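Local coordinates for protein cellobiose 2-epimerase (Caldibacillus thermoamylovorans, PDB 5ZHB) that catalyses the epimerisation of cellobiose at C2 of its reducing-end glucose, probably within the central pocket of an (alpha/alpha)6 barrel, at residues Q55-S60 / G117-T122; I181-H186 / L228-N233; K243-D248 / S290-N295. One frame throughout, in Å; residues are numbered along the deposited sequence.

Contact 1 is wholly buried and joins two helices, 49-66 and 111-128, by aromatic and apolar side chains, with no hydrogen bond between its segments. Contacts 2 and 3 lie on the opposite side of the chain's centre and share another design: a short strand leading straight into a helix pairs antiparallel with a strand that follows the next helix, and backbone hydrogen bonds carry the join. Contact 2 is buried, whereas contact 3 is only partly so and holds more polar side chains. Their centres are about 15 Å apart, and they meet through probable hydrogen bonds, Asn-184 with His-247 and Leu-228 with Asp-248; contact 1 touches neither.

Contact 1 of 3, residues Q55-S60 / G117-T122; sequences QLWAFS and GVYALT
Trp-57 and Tyr-119 lay their rings over each other in an offset stack: Tyr-119 CE2 sits above one face of the indole, toward its rim, while Trp-57 NE1 lies over one face of the phenol, also toward the rim. The five-membered ring does the overlapping, its centroid 4.0 Å from that of the tyrosine ring and the planes only 9° apart. Contact is close, with Trp-57 NE1 3.2 Å from Tyr-119 CZ. At the indole edge, in its plane, lies Tyr-119 O, with Ala-120 CA also near that plane. Trp-57 CG, anti to the backbone N (chi1 -179°), comes 3.7 Å from Tyr-119 CE2. Helices 49-66 and 111-128, which carry the two rings, are successive inner helices of the (alpha/alpha)6 barrel, and their local axes approach to 8.1 Å. The small Ala-120 lies at this approach, consistent with the short distance; its CB meets Trp-57 CB at 4.0 Å and also touches Leu-56 CD2. Beyond the stack, Tyr-119 OH hydrogen-bonds to Arg-379. An alanine in place of Tyr-119 would probably leave one indole face without its cover and Arg-379 without this hydroxyl partner. On the other flank, Leu-56 CG rests 3.9 Å from Ala-120 O, and Leu-56 continues onto Ala-78 of helix 69-86.

Contact 2 of 3, residues I181-H186 / L228-N233; sequences ITMNTH and LQVFFN
Met-183 reaches across to the segment 228-233 with nearly its whole side chain. Its CB lies 3.3 Å from Gln-229 O and also faces Phe-232 CE1 at 4.2 Å. CG, anti to the backbone N (chi1 173°), remains near Gln-229 O and approaches Leu-228 CD1 at 4.4 Å. The chain then bends at chi2 and chi3, and the terminal CE comes to rest 4.2 Å from Val-230 CG2, with the ring of His-247 also against it. Gln-229 O is thus buried beneath methylene groups and has no hydrogen-bond partner in the model. Backbone pairing fixes this register: Ile-181 and Phe-232 form an antiparallel hydrogen-bonded pair, bonded in both directions, and Met-183 N donates a nearly straight bond (171°) to Val-230 O. The two strands make a small antiparallel sheet, and strand 181-182 runs directly into the N terminus of helix 183-199, an inner helix of the (alpha/alpha)6 barrel. Thr-182 is the N-cap, its OG1 accepting from Thr-185 N and also bonding to Glu-158. A water links the same helix start to the other segment, accepting from Asn-184 N and donating to Val-230 O. On one face of the sheet Ile-181 CB packs on Phe-232 CB at 3.9 Å; on the other, Thr-182 CG2 lies in the plane of the Phe-231 ring, 3.8 Å from its CD1.

Contact 3 of 3, residues K243-D248 / S290-N295; sequences KSYGHD and SLAYEN
Tyr-245 lies against the segment from Ala-292 to Asn-295 along one side of its ring. CD2 is 3.6 Å from Ala-292 O and equally near Tyr-293 O, CE2 meets Ala-292 CB at 3.8 Å, and farther out OH comes to 3.3 Å from Asn-295 CB. CG stands anti to the carbonyl carbon (chi1 -61°), which places it 4.2 Å from Ala-292 O. Beside the ring, Lys-243 and Asn-295 form an antiparallel hydrogen-bonded pair, with Lys-243 N donating to Asn-295 O at 2.9 Å and Asn-295 N returning the bond to Lys-243 O. Lys-243 O also receives a CA-H...O contact from Glu-294 CA at 3.2 Å. Pairing fades where strand 242-244 gives way to helix 245-262: Tyr-245 N makes a weak bond to Tyr-293 O, and a water takes over, accepting from Gly-246 N and donating to the same carbonyl at 2.8 Å. This water also bonds to Ser-244 OG, which occupies the N-cap position but makes no capping bond. OG hydrogen-bonds to His-247 ND1 in the plane of the imidazole, and with NE2 bonded to Asn-184 the ring is gripped at both nitrogens. Strand 242-244 is an outermost strand of a four-stranded antiparallel sheet, beside 294-296 and then 299-305. Tyr-245 bridges this sheet and the outer layer of the (alpha/alpha)6 barrel, touching Ile-300 of strand 299-305 and Ile-280 of helix 267-283, while Tyr-293 packs on Val-308 of the inner helix 306-323.

Contact 1 of 3, residues Q55-S60 / G117-T122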
# COMPACT_ATOMS: atom_id res chain seq x y z
N GLN A 55 0.45 -1.85 -9.98
CA GLN A 55 1.20 -2.52 -11.04
C GLN A 55 2.31 -1.60 -11.58
O GLN A 55 3.45 -2.03 -11.70
CB GLN A 55 0.26 -3.00 -12.14
CG GLN A 55 -0.69 -4.09 -11.70
CD GLN A 55 -1.95 -4.08 -12.54
OE1 GLN A 55 -2.10 -3.22 -13.42
NE2 GLN A 55 -2.86 -5.00 -12.24
N LEU A 56 1.99 -0.32 -11.80
CA LEU A 56 2.97 0.62 -12.31
C LEU A 56 4.08 0.83 -11.29
O LEU A 56 5.27 0.88 -11.62
CB LEU A 56 2.28 1.92 -12.68
CG LEU A 56 3.20 3.11 -12.97
CD1 LEU A 56 4.21 2.82 -14.08
CD2 LEU A 56 2.34 4.29 -13.34
N TRP A 57 3.68 0.98 -10.02
CA TRP A 57 4.67 1.21 -8.96
C TRP A 57 5.64 0.02 -8.87
O TRP A 57 6.86 0.23 -8.84
CB TRP A 57 3.98 1.53 -7.61
CG TRP A 57 5.02 1.78 -6.56
CD1 TRP A 57 5.55 2.99 -6.20
CD2 TRP A 57 5.81 0.77 -5.89
NE1 TRP A 57 6.56 2.80 -5.31
CE2 TRP A 57 6.75 1.46 -5.10
CE3 TRP A 57 5.78 -0.62 -5.86
CZ2 TRP A 57 7.68 0.79 -4.31
CZ3 TRP A 57 6.68 -1.29 -5.05
CH2 TRP A 57 7.63 -0.59 -4.31
N ALA A 58 5.10 -1.21 -8.82
CA ALA A 58 5.88 -2.42 -8.62
C ALA A 58 6.88 -2.62 -9.76
O ALA A 58 8.06 -2.87 -9.49
CB ALA A 58 4.99 -3.64 -8.45
N PHE A 59 6.45 -2.48 -11.02
CA PHE A 59 7.38 -2.65 -12.13
C PHE A 59 8.41 -1.53 -12.19
O PHE A 59 9.57 -1.81 -12.53
CB PHE A 59 6.61 -2.76 -13.44
CG PHE A 59 6.01 -4.13 -13.63
CD1 PHE A 59 6.81 -5.26 -13.59
CD2 PHE A 59 4.64 -4.30 -13.74
CE1 PHE A 59 6.26 -6.52 -13.75
CE2 PHE A 59 4.10 -5.56 -13.90
CZ PHE A 59 4.90 -6.66 -13.90
N SER A 60 8.02 -0.29 -11.90
CA SER A 60 8.96 0.83 -11.92
C SER A 60 10.04 0.65 -10.86
O SER A 60 11.22 0.77 -11.16
CB SER A 60 8.27 2.15 -11.70
OG SER A 60 7.32 2.43 -12.72
N GLY A 117 -2.08 7.14 -7.29
CA GLY A 117 -1.63 7.69 -8.57
C GLY A 117 -0.33 8.48 -8.44
O GLY A 117 0.64 8.23 -9.17
N VAL A 118 -0.29 9.35 -7.43
CA VAL A 118 0.91 10.13 -7.16
C VAL A 118 2.09 9.21 -6.86
O VAL A 118 3.18 9.38 -7.42
CB VAL A 118 0.66 11.10 -6.00
CG1 VAL A 118 1.94 11.72 -5.47
CG2 VAL A 118 -0.37 12.14 -6.41
N TYR A 119 1.85 8.21 -5.99
CA TYR A 119 2.90 7.28 -5.61
C TYR A 119 3.47 6.55 -6.83
O TYR A 119 4.69 6.40 -6.96
CB TYR A 119 2.30 6.26 -4.63
CG TYR A 119 3.29 5.33 -3.95
CD1 TYR A 119 4.43 5.81 -3.29
CD2 TYR A 119 3.08 3.97 -3.91
CE1 TYR A 119 5.30 4.98 -2.62
CE2 TYR A 119 3.96 3.11 -3.27
CZ TYR A 119 5.06 3.61 -2.61
OH TYR A 119 5.89 2.73 -1.97
N ALA A 120 2.60 6.04 -7.71
CA ALA A 120 3.05 5.26 -8.86
C ALA A 120 3.70 6.12 -9.95
O ALA A 120 4.72 5.71 -10.54
CB ALA A 120 1.91 4.47 -9.39
N LEU A 121 3.12 7.29 -10.19
CA LEU A 121 3.60 8.20 -11.23
C LEU A 121 4.97 8.75 -10.85
O LEU A 121 5.84 8.87 -11.71
CB LEU A 121 2.58 9.31 -11.46
CG LEU A 121 1.31 8.92 -12.22
CD1 LEU A 121 0.26 9.97 -12.02
CD2 LEU A 121 1.57 8.73 -13.69
N THR A 122 5.18 9.06 -9.56
CA THR A 122 6.47 9.54 -9.10
C THR A 122 7.51 8.42 -9.21
O THR A 122 8.61 8.68 -9.68
CB THR A 122 6.38 10.16 -7.70
OG1 THR A 122 5.87 9.25 -6.74
CG2 THR A 122 5.50 11.40 -7.72

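Contact 2 of 3, residues I181-H186 / L228-N233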
# COMPACT_ATOMS: atom_id res chain seq x y z
N ILE A 181 -13.33 10.32 8.68
CA ILE A 181 -11.89 10.43 8.51
C ILE A 181 -11.35 9.02 8.69
O ILE A 181 -11.85 8.28 9.53
CB ILE A 181 -11.26 11.42 9.51
CG1 ILE A 181 -11.63 12.89 9.23
CG2 ILE A 181 -9.74 11.24 9.53
CD1 ILE A 181 -11.21 13.87 10.32
N THR A 182 -10.39 8.63 7.84
CA THR A 182 -9.74 7.32 7.98
C THR A 182 -8.22 7.46 8.05
O THR A 182 -7.58 8.25 7.35
CB THR A 182 -10.17 6.31 6.90
OG1 THR A 182 -9.51 6.59 5.65
CG2 THR A 182 -11.67 6.23 6.75
N MET A 183 -7.66 6.60 8.90
CA MET A 183 -6.23 6.37 9.00
C MET A 183 -5.71 5.89 7.66
O MET A 183 -4.67 6.37 7.18
CB MET A 183 -5.97 5.35 10.13
CG MET A 183 -4.55 4.86 10.28
SD MET A 183 -4.14 3.50 9.16
CE MET A 183 -5.11 2.18 9.88
N ASN A 184 -6.47 4.99 7.03
CA ASN A 184 -5.97 4.37 5.80
C ASN A 184 -5.67 5.42 4.73
O ASN A 184 -4.62 5.37 4.09
CB ASN A 184 -6.92 3.29 5.29
CG ASN A 184 -6.31 2.50 4.16
OD1 ASN A 184 -5.32 1.78 4.37
ND2 ASN A 184 -6.84 2.68 2.96
N THR A 185 -6.62 6.35 4.49
CA THR A 185 -6.42 7.37 3.46
C THR A 185 -5.23 8.26 3.80
O THR A 185 -4.40 8.52 2.95
CB THR A 185 -7.70 8.20 3.28
OG1 THR A 185 -8.70 7.32 2.77
CG2 THR A 185 -7.50 9.33 2.28
N HIS A 186 -5.11 8.67 5.08
CA HIS A 186 -4.00 9.49 5.53
C HIS A 186 -2.66 8.78 5.33
O HIS A 186 -1.67 9.40 4.93
CB HIS A 186 -4.28 9.95 6.97
CG HIS A 186 -5.34 11.01 6.99
ND1 HIS A 186 -6.69 10.71 6.95
CD2 HIS A 186 -5.25 12.37 7.00
CE1 HIS A 186 -7.38 11.86 6.93
NE2 HIS A 186 -6.53 12.89 6.97
N LEU A 228 -2.42 2.29 16.51
CA LEU A 228 -3.08 3.28 15.68
C LEU A 228 -4.58 3.06 15.80
O LEU A 228 -5.04 1.93 15.88
CB LEU A 228 -2.63 3.16 14.23
CG LEU A 228 -1.15 3.40 13.97
CD1 LEU A 228 -0.98 3.47 12.48
CD2 LEU A 228 -0.61 4.64 14.64
N GLN A 229 -5.34 4.14 15.78
CA GLN A 229 -6.78 4.03 15.63
C GLN A 229 -7.10 4.12 14.13
O GLN A 229 -6.29 4.64 13.36
CB GLN A 229 -7.44 5.10 16.51
CG GLN A 229 -7.01 5.01 17.98
CD GLN A 229 -7.29 6.29 18.76
OE1 GLN A 229 -8.23 6.34 19.55
NE2 GLN A 229 -6.50 7.34 18.52
N VAL A 230 -8.28 3.65 13.75
CA VAL A 230 -8.56 3.32 12.35
C VAL A 230 -9.60 4.26 11.74
O VAL A 230 -9.39 4.74 10.64
CB VAL A 230 -8.92 1.84 12.21
CG1 VAL A 230 -9.16 1.45 10.75
CG2 VAL A 230 -7.81 0.98 12.81
N PHE A 231 -10.71 4.52 12.44
CA PHE A 231 -11.84 5.26 11.91
C PHE A 231 -12.25 6.34 12.91
O PHE A 231 -12.28 6.09 14.12
CB PHE A 231 -13.02 4.31 11.70
CG PHE A 231 -12.81 3.24 10.65
CD1 PHE A 231 -12.47 3.59 9.35
CD2 PHE A 231 -12.97 1.89 10.96
CE1 PHE A 231 -12.29 2.61 8.39
CE2 PHE A 231 -12.78 0.91 9.98
CZ PHE A 231 -12.43 1.29 8.70
N PHE A 232 -12.50 7.54 12.38
CA PHE A 232 -12.72 8.74 13.16
C PHE A 232 -13.96 9.48 12.66
O PHE A 232 -14.35 9.34 11.49
CB PHE A 232 -11.55 9.72 13.02
CG PHE A 232 -10.22 9.07 13.36
CD1 PHE A 232 -9.54 8.32 12.40
CD2 PHE A 232 -9.70 9.13 14.65
CE1 PHE A 232 -8.37 7.65 12.73
CE2 PHE A 232 -8.53 8.47 14.97
CZ PHE A 232 -7.86 7.74 14.01
N ASN A 233 -14.53 10.27 13.57
CA ASN A 233 -15.51 11.29 13.24
C ASN A 233 -14.76 12.57 12.84
O ASN A 233 -13.53 12.61 12.87
CB ASN A 233 -16.51 11.44 14.39
CG ASN A 233 -15.93 12.07 15.63
OD1 ASN A 233 -14.89 12.74 15.59
ND2 ASN A 233 -16.63 11.93 16.75
O HOH W 1 -8.70 3.51 8.11

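Contact 3 of 3, residues K243-D248 / S290-N295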
# COMPACT_ATOMS: atom_id res chain seq x y z
N LYS A 243 -8.16 -2.62 16.01
CA LYS A 243 -6.73 -2.57 15.81
C LYS A 243 -6.40 -3.42 14.59
O LYS A 243 -6.86 -4.55 14.53
CB LYS A 243 -5.98 -3.20 16.98
CG LYS A 243 -5.87 -2.33 18.21
CD LYS A 243 -6.95 -2.53 19.24
CE LYS A 243 -6.54 -1.78 20.49
NZ LYS A 243 -7.63 -1.82 21.46
N SER A 244 -5.60 -2.85 13.68
CA SER A 244 -5.21 -3.50 12.44
C SER A 244 -3.70 -3.60 12.44
O SER A 244 -3.01 -2.58 12.27
CB SER A 244 -5.75 -2.73 11.25
OG SER A 244 -5.37 -3.36 10.04
N TYR A 245 -3.20 -4.80 12.74
CA TYR A 245 -1.81 -5.01 13.10
C TYR A 245 -0.94 -4.67 11.91
O TYR A 245 0.16 -4.12 12.02
CB TYR A 245 -1.57 -6.46 13.55
CG TYR A 245 -2.36 -6.89 14.78
CD1 TYR A 245 -2.06 -6.42 16.06
CD2 TYR A 245 -3.39 -7.82 14.67
CE1 TYR A 245 -2.76 -6.85 17.18
CE2 TYR A 245 -4.13 -8.24 15.77
CZ TYR A 245 -3.80 -7.76 17.04
OH TYR A 245 -4.55 -8.20 18.10
N GLY A 246 -1.47 -5.01 10.73
CA GLY A 246 -0.73 -4.79 9.51
C GLY A 246 -0.56 -3.32 9.18
O GLY A 246 0.52 -2.91 8.75
N HIS A 247 -1.62 -2.51 9.36
CA HIS A 247 -1.50 -1.09 9.15
C HIS A 247 -0.46 -0.47 10.09
O HIS A 247 0.33 0.37 9.69
CB HIS A 247 -2.82 -0.33 9.33
CG HIS A 247 -3.76 -0.46 8.19
ND1 HIS A 247 -4.76 -1.42 8.19
CD2 HIS A 247 -3.93 0.28 7.09
CE1 HIS A 247 -5.46 -1.30 7.06
NE2 HIS A 247 -4.97 -0.27 6.39
N ASP A 248 -0.47 -0.88 11.35
CA ASP A 248 0.47 -0.28 12.30
C ASP A 248 1.92 -0.48 11.88
O ASP A 248 2.70 0.45 11.89
CB ASP A 248 0.19 -0.83 13.69
CG ASP A 248 -1.08 -0.28 14.33
OD1 ASP A 248 -2.04 0.01 13.58
OD2 ASP A 248 -1.09 -0.14 15.57
N SER A 290 3.66 -15.96 12.84
CA SER A 290 2.85 -15.24 11.85
C SER A 290 2.16 -14.06 12.52
O SER A 290 2.14 -13.96 13.74
CB SER A 290 1.87 -16.19 11.16
OG SER A 290 0.75 -16.54 11.97
N LEU A 291 1.54 -13.16 11.73
CA LEU A 291 0.75 -12.08 12.32
C LEU A 291 -0.73 -12.29 12.09
O LEU A 291 -1.17 -12.59 10.99
CB LEU A 291 1.12 -10.72 11.76
CG LEU A 291 2.37 -10.13 12.40
CD1 LEU A 291 3.57 -10.69 11.71
CD2 LEU A 291 2.30 -8.64 12.39
N ALA A 292 -1.50 -12.05 13.17
CA ALA A 292 -2.93 -11.95 13.12
C ALA A 292 -3.33 -10.75 12.26
O ALA A 292 -2.48 -9.91 11.93
CB ALA A 292 -3.50 -11.81 14.53
N TYR A 293 -4.63 -10.65 11.96
CA TYR A 293 -5.13 -9.60 11.08
C TYR A 293 -5.66 -8.40 11.86
O TYR A 293 -5.23 -7.27 11.63
CB TYR A 293 -6.20 -10.23 10.18
CG TYR A 293 -6.79 -9.28 9.16
CD1 TYR A 293 -5.98 -8.44 8.38
CD2 TYR A 293 -8.16 -9.19 8.99
CE1 TYR A 293 -6.54 -7.58 7.44
CE2 TYR A 293 -8.72 -8.33 8.08
CZ TYR A 293 -7.91 -7.52 7.31
OH TYR A 293 -8.51 -6.68 6.43
N GLU A 294 -6.67 -8.62 12.70
CA GLU A 294 -7.38 -7.51 13.32
C GLU A 294 -7.84 -7.94 14.70
O GLU A 294 -8.01 -9.14 14.96
CB GLU A 294 -8.68 -7.14 12.60
CG GLU A 294 -8.49 -6.31 11.34
CD GLU A 294 -9.82 -6.13 10.61
OE1 GLU A 294 -10.79 -6.86 10.89
OE2 GLU A 294 -9.86 -5.25 9.74
N ASN A 295 -8.06 -6.94 15.55
CA ASN A 295 -8.70 -7.14 16.85
C ASN A 295 -9.84 -6.13 16.98
O ASN A 295 -9.63 -4.94 17.08
CB ASN A 295 -7.67 -7.11 17.97
CG ASN A 295 -8.29 -7.32 19.33
OD1 ASN A 295 -9.51 -7.31 19.49
ND2 ASN A 295 -7.45 -7.57 20.32
O HOH W 2 -3.99 -5.73 9.69